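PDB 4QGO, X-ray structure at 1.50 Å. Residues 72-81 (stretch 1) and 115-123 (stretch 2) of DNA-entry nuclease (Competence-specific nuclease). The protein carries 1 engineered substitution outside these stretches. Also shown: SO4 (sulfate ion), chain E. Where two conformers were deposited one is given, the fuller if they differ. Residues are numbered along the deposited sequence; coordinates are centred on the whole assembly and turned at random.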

ATOM      1  N   ARG A  72       9.937 -14.123  11.176  1.00  7.71           N
ATOM      2  CA  ARG A  72       9.356 -14.162  12.512  1.00 10.31           C
ATOM      3  C   ARG A  72      10.110 -13.355  13.553  1.00  9.97           C
ATOM      4  O   ARG A  72       9.568 -13.092  14.627  1.00 10.94           O
ATOM      5  CB  ARG A  72       9.174 -15.605  12.982  1.00 14.84           C
ATOM      6  CG  ARG A  72       7.965 -16.267  12.355  1.00 23.97           C
ATOM      7  CD  ARG A  72       7.637 -17.578  13.020  1.00 28.07           C
ATOM      8  NE  ARG A  72       6.525 -17.453  13.954  1.00 41.26           N
ATOM      9  CZ  ARG A  72       5.659 -18.428  14.212  1.00 56.14           C
ATOM     10  NH1 ARG A  72       5.776 -19.602  13.601  1.00 37.50           N
ATOM     11  NH2 ARG A  72       4.676 -18.228  15.077  1.00 28.08           N
ATOM     12  N   THR A  73      11.349 -12.961  13.258  1.00  8.34           N
ATOM     13  CA  THR A  73      12.113 -12.163  14.218  1.00  7.49           C
ATOM     14  C   THR A  73      11.625 -10.722  14.358  1.00 10.09           C
ATOM     15  O   THR A  73      11.932 -10.065  15.352  1.00 11.69           O
ATOM     16  CB  THR A  73      13.640 -12.148  13.933  1.00  9.91           C
ATOM     17  OG1 THR A  73      13.914 -11.367  12.758  1.00 11.25           O
ATOM     18  CG2 THR A  73      14.185 -13.569  13.762  1.00 14.63           C
ATOM     19  N   ILE A  74      10.881 -10.215  13.374  1.00  7.71           N
ATOM     20  CA  ILE A  74      10.359  -8.851  13.471  1.00  7.61           C
ATOM     21  C   ILE A  74       8.833  -8.773  13.415  1.00  7.86           C
ATOM     22  O   ILE A  74       8.255  -7.698  13.550  1.00  8.12           O
ATOM     23  CB  ILE A  74      10.997  -7.886  12.440  1.00  5.92           C
ATOM     24  CG1 ILE A  74      10.661  -8.292  11.002  1.00  9.51           C
ATOM     25  CG2 ILE A  74      12.504  -7.824  12.644  1.00  8.52           C
ATOM     26  CD1 ILE A  74      11.085  -7.241   9.979  1.00  9.32           C
ATOM     27  N   ARG A  75       8.196  -9.928  13.238  1.00  6.45           N
ATOM     28  CA  ARG A  75       6.755 -10.062  13.305  1.00  6.95           C
ATOM     29  C   ARG A  75       6.240  -9.615  14.669  1.00  8.91           C
ATOM     30  O   ARG A  75       6.825  -9.949  15.706  1.00  9.92           O
ATOM     31  CB  ARG A  75       6.395 -11.529  13.052  1.00  8.33           C
ATOM     32  CG  ARG A  75       4.918 -11.858  13.111  1.00  9.11           C
ATOM     33  CD  ARG A  75       4.154 -11.510  11.836  1.00  9.12           C
ATOM     34  NE  ARG A  75       2.850 -12.170  11.885  1.00 10.18           N
ATOM     35  CZ  ARG A  75       1.770 -11.676  12.484  1.00  9.08           C
ATOM     36  NH1 ARG A  75       1.791 -10.475  13.052  1.00  9.03           N
ATOM     37  NH2 ARG A  75       0.652 -12.397  12.503  1.00 11.58           N
ATOM     38  N   GLN A  76       5.155  -8.850  14.664  1.00  7.46           N
ATOM     39  CA  GLN A  76       4.574  -8.330  15.895  1.00  9.04           C
ATOM     40  C   GLN A  76       3.146  -8.836  16.070  1.00  8.15           C
ATOM     41  O   GLN A  76       2.228  -8.402  15.366  1.00  8.71           O
ATOM     42  CB  GLN A  76       4.623  -6.800  15.881  1.00 10.00           C
ATOM     43  CG  GLN A  76       3.916  -6.111  17.044  1.00  9.11           C
ATOM     44  CD  GLN A  76       4.521  -6.418  18.402  1.00 15.90           C
ATOM     45  OE1 GLN A  76       4.399  -7.528  18.916  1.00 14.80           O
ATOM     46  NE2 GLN A  76       5.164  -5.420  18.998  1.00 31.75           N
ATOM     47  N   TYR A  77       2.969  -9.756  17.019  1.00 10.01           N
ATOM     48  CA  TYR A  77       1.663 -10.357  17.290  1.00 10.01           C
ATOM     49  C   TYR A  77       0.890  -9.543  18.313  1.00  9.33           C
ATOM     50  O   TYR A  77      -0.335  -9.647  18.393  1.00 11.83           O
ATOM     51  CB  TYR A  77       1.835 -11.797  17.795  1.00  8.15           C
ATOM     52  CG  TYR A  77       2.440 -12.732  16.776  1.00  9.28           C
ATOM     53  CD1 TYR A  77       1.703 -13.150  15.676  1.00 10.31           C
ATOM     54  CD2 TYR A  77       3.737 -13.199  16.921  1.00 11.80           C
ATOM     55  CE1 TYR A  77       2.251 -14.018  14.733  1.00 10.83           C
ATOM     56  CE2 TYR A  77       4.294 -14.058  15.993  1.00 11.20           C
ATOM     57  CZ  TYR A  77       3.544 -14.463  14.902  1.00 10.85           C
ATOM     58  OH  TYR A  77       4.107 -15.315  13.973  1.00 12.02           O
ATOM     59  N   GLN A  78       1.603  -8.720  19.079  1.00  9.31           N
ATOM     60  CA  GLN A  78       0.983  -8.008  20.196  1.00 10.37           C
ATOM     61  C   GLN A  78       0.424  -6.675  19.756  1.00 13.72           C
ATOM     62  O   GLN A  78       0.733  -6.178  18.672  1.00 13.70           O
ATOM     63  CB  GLN A  78       1.986  -7.784  21.325  1.00 11.25           C
ATOM     64  CG  GLN A  78       2.694  -9.035  21.779  1.00 13.01           C
ATOM     65  CD  GLN A  78       3.368  -8.849  23.120  1.00 12.66           C
ATOM     66  OE1 GLN A  78       4.571  -8.602  23.196  1.00 20.99           O
ATOM     67  NE2 GLN A  78       2.588  -8.961  24.191  1.00 16.24           N
ATOM     68  N   ASN A  79      -0.418  -6.101  20.600  1.00 13.13           N
ATOM     69  CA  ASN A  79      -0.866  -4.742  20.394  1.00 13.79           C
ATOM     70  C   ASN A  79       0.205  -3.765  20.846  1.00 14.42           C
ATOM     71  O   ASN A  79       1.076  -4.114  21.654  1.00 17.58           O
ATOM     72  CB  ASN A  79      -2.142  -4.496  21.187  1.00 15.87           C
ATOM     73  CG  ASN A  79      -3.321  -5.235  20.615  1.00 15.77           C
ATOM     74  OD1 ASN A  79      -3.375  -5.509  19.412  1.00 19.21           O
ATOM     75  ND2 ASN A  79      -4.280  -5.565  21.467  1.00 15.44           N
ATOM     76  N   ARG A  80       0.146  -2.546  20.318  1.00 17.14           N
ATOM     77  CA  ARG A  80       0.990  -1.464  20.819  1.00 24.75           C
ATOM     78  C   ARG A  80       0.755  -1.276  22.314  1.00 28.15           C
ATOM     79  O   ARG A  80      -0.379  -1.357  22.782  1.00 28.70           O
ATOM     80  CB  ARG A  80       0.694  -0.156  20.087  1.00 26.49           C
ATOM     81  CG  ARG A  80       1.134  -0.142  18.634  1.00 22.63           C
ATOM     82  CD  ARG A  80       1.133   1.274  18.073  1.00 33.61           C
ATOM     83  NE  ARG A  80       1.499   1.317  16.658  1.00 19.93           N
ATOM     84  CZ  ARG A  80       0.645   1.098  15.663  1.00 22.07           C
ATOM     85  NH1 ARG A  80      -0.620   0.799  15.931  1.00 32.41           N
ATOM     86  NH2 ARG A  80       1.054   1.167  14.402  1.00 19.21           N
ATOM     87  N   ARG A  81       1.833  -1.031  23.053  1.00 30.09           N
ATOM     88  CA  ARG A  81       1.754  -0.884  24.503  1.00 31.12           C
ATOM     89  C   ARG A  81       1.205   0.484  24.900  1.00 42.07           C
ATOM     90  O   ARG A  81       1.060   1.374  24.061  1.00 43.19           O
ATOM     91  CB  ARG A  81       3.128  -1.108  25.140  1.00 39.41           C
ATOM     92  N   ALA A 115       2.995  -2.580   7.347  1.00  6.05           N
ATOM     93  CA  ALA A 115       2.088  -2.844   8.465  1.00  7.29           C
ATOM     94  C   ALA A 115       2.775  -3.119   9.799  1.00  6.20           C
ATOM     95  O   ALA A 115       3.815  -3.774   9.863  1.00  8.04           O
ATOM     96  CB  ALA A 115       1.143  -3.998   8.114  1.00  5.98           C
ATOM     97  N   TYR A 116       2.152  -2.621  10.861  1.00  8.29           N
ATOM     98  CA  TYR A 116       2.620  -2.827  12.216  1.00  8.33           C
ATOM     99  C   TYR A 116       2.810  -4.308  12.519  1.00  8.34           C
ATOM    100  O   TYR A 116       3.825  -4.707  13.088  1.00  7.56           O
ATOM    101  CB  TYR A 116       1.622  -2.209  13.212  1.00  9.04           C
ATOM    102  CG  TYR A 116       2.036  -2.381  14.657  1.00 10.28           C
ATOM    103  CD1 TYR A 116       3.040  -1.598  15.202  1.00 15.09           C
ATOM    104  CD2 TYR A 116       1.438  -3.344  15.465  1.00 12.17           C
ATOM    105  CE1 TYR A 116       3.438  -1.753  16.514  1.00 15.26           C
ATOM    106  CE2 TYR A 116       1.824  -3.495  16.783  1.00 14.87           C
ATOM    107  CZ  TYR A 116       2.830  -2.702  17.295  1.00 17.54           C
ATOM    108  OH  TYR A 116       3.233  -2.845  18.605  1.00 22.88           O
ATOM    109  N   ALA A 117       1.839  -5.131  12.141  1.00  7.91           N
ATOM    110  CA  ALA A 117       1.924  -6.554  12.457  1.00  8.37           C
ATOM    111  C   ALA A 117       3.112  -7.227  11.768  1.00  7.44           C
ATOM    112  O   ALA A 117       3.630  -8.230  12.246  1.00  8.43           O
ATOM    113  CB  ALA A 117       0.629  -7.261  12.088  1.00 11.60           C
ATOM    114  N   LEU A 118       3.544  -6.676  10.639  1.00  6.74           N
ATOM    115  CA  LEU A 118       4.609  -7.310   9.869  1.00  6.08           C
ATOM    116  C   LEU A 118       6.006  -6.969  10.370  1.00  7.47           C
ATOM    117  O   LEU A 118       6.910  -7.800  10.300  1.00  9.12           O
ATOM    118  CB  LEU A 118       4.488  -6.972   8.377  1.00  7.95           C
ATOM    119  CG  LEU A 118       3.195  -7.427   7.712  1.00  8.96           C
ATOM    120  CD1 LEU A 118       3.162  -6.956   6.259  1.00  8.81           C
ATOM    121  CD2 LEU A 118       3.053  -8.944   7.788  1.00 10.95           C
ATOM    122  N   ALA A 119       6.183  -5.761  10.903  1.00  7.54           N
ATOM    123  CA  ALA A 119       7.530  -5.304  11.201  1.00  8.12           C
ATOM    124  C   ALA A 119       7.652  -4.564  12.523  1.00  9.42           C
ATOM    125  O   ALA A 119       8.703  -3.984  12.820  1.00 10.88           O
ATOM    126  CB  ALA A 119       8.002  -4.446  10.087  1.00 10.42           C
ATOM    127  N   GLY A 120       6.585  -4.603  13.315  1.00  8.92           N
ATOM    128  CA  GLY A 120       6.543  -3.870  14.569  1.00  9.56           C
ATOM    129  C   GLY A 120       7.567  -4.275  15.619  1.00 13.74           C
ATOM    130  O   GLY A 120       7.758  -3.557  16.599  1.00 19.53           O
ATOM    131  N   ASN A 121       8.227  -5.413  15.426  0.65  9.33           N
ATOM    132  CA  ASN A 121       9.255  -5.852  16.365  0.65 11.38           C
ATOM    133  C   ASN A 121      10.681  -5.580  15.863  0.65 12.02           C
ATOM    134  O   ASN A 121      11.653  -6.063  16.448  0.65 12.73           O
ATOM    135  CB  ASN A 121       9.072  -7.337  16.701  0.65 12.14           C
ATOM    136  CG  ASN A 121       9.656  -7.708  18.049  0.65 14.44           C
ATOM    137  OD1 ASN A 121       9.675  -6.895  18.973  0.65 17.48           O
ATOM    138  ND2 ASN A 121      10.138  -8.943  18.167  0.65 15.09           N
ATOM    139  N   PHE A 122      10.803  -4.803  14.786  1.00  9.90           N
ATOM    140  CA  PHE A 122      12.110  -4.462  14.233  1.00 10.67           C
ATOM    141  C   PHE A 122      12.724  -3.375  15.101  1.00 10.16           C
ATOM    142  O   PHE A 122      12.153  -2.297  15.255  1.00 10.48           O
ATOM    143  CB  PHE A 122      11.984  -3.987  12.776  1.00 12.83           C
ATOM    144  CG  PHE A 122      13.295  -3.553  12.153  1.00 10.29           C
ATOM    145  CD1 PHE A 122      14.419  -4.355  12.240  1.00 12.21           C
ATOM    146  CD2 PHE A 122      13.390  -2.343  11.476  1.00 11.34           C
ATOM    147  CE1 PHE A 122      15.623  -3.959  11.671  1.00 13.07           C
ATOM    148  CE2 PHE A 122      14.592  -1.942  10.900  1.00 10.84           C
ATOM    149  CZ  PHE A 122      15.705  -2.746  10.997  1.00 13.76           C
ATOM    150  N   LYS A 123      13.886  -3.678  15.668  1.00 13.69           N
ATOM    151  CA  LYS A 123      14.556  -2.799  16.621  1.00 16.09           C
ATOM    152  C   LYS A 123      14.862  -1.418  16.053  1.00 10.64           C
ATOM    153  O   LYS A 123      15.483  -1.298  14.995  1.00 16.40           O
ATOM    154  CB  LYS A 123      15.849  -3.459  17.113  1.00 22.61           C
ATOM    155  CG  LYS A 123      16.628  -2.628  18.117  1.00 32.07           C
ATOM    156  CD  LYS A 123      15.769  -2.280  19.319  1.00 28.87           C
TER
HETATM  157  S   SO4 E 303       4.980  -0.406  20.820  0.70 47.40           S
HETATM  158  O1  SO4 E 303       3.959   0.630  20.700  0.70 45.16           O
HETATM  159  O2  SO4 E 303       5.163  -1.064  19.527  0.70 24.55           O
HETATM  160  O3  SO4 E 303       6.242   0.197  21.240  0.70 57.04           O
HETATM  161  O4  SO4 E 303       4.557  -1.383  21.820  0.70 30.28           O
HETATM  162  O   HOH W   1       9.145 -11.070  16.506  1.00 16.41           O

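What holds the two stretches together? Three direct hydrogen bonds do, and two converge on one acceptor. The carbonyl O of Ala-117 receives Gln-76 N at 2.9 Å, nearly straight at 171°, and Arg-75 NH1 at 3.0 Å. Ala-117 O lies at the edge of the Arg-75 guanidinium, near its plane, where NH1 donates; although the CA-to-CB bond of Arg-75 points away from stretch 2, its long side chain brings the group back. NE and NH2 are satisfied elsewhere in the structure. The third bond runs the other way, from Asn-121 N to Ile-74 O, at 3.0 Å.

How does the turn at Ala-119 to Phe-122 serve this contact? Its own closing bond, Phe-122 N to Ala-119 O at 3.0 Å, and the bond from Gly-120 N to Tyr-116 O at 2.8 Å satisfy two amides internally, while Asn-121 N is left to stretch 1. Gly-120 also permits a close approach: its CA lies 3.7 Å from Gln-76 CB, and an ideal CB there would clash with that atom.

What does Asn-121 ND2 bind? It donates to water 1 at 2.9 Å. The same water donates to Arg-72 O at 2.8 Å and Arg-75 O at 2.7 Å, so one molecule serves two carbonyls of stretch 1 and bridges them to the amide.

What surrounds Tyr-116? Arg-80 covers one ring face, with Arg-80 CG 3.4 Å from Tyr-116 CZ and Arg-80 CZ 4.1 Å from the centroid of the Tyr-116 ring, a cation-pi arrangement; its NE and NH2 find partners elsewhere. At the ring edge, Tyr-116 OH donates to sulfate O2 at 2.8 Å, and Arg-81 N donates to sulfate O4 at 3.0 Å, so the ion links both stretches. Nearby, Gln-76 OE1 accepts Gln-78 N at 3.0 Å, bracing the loop beside the ring.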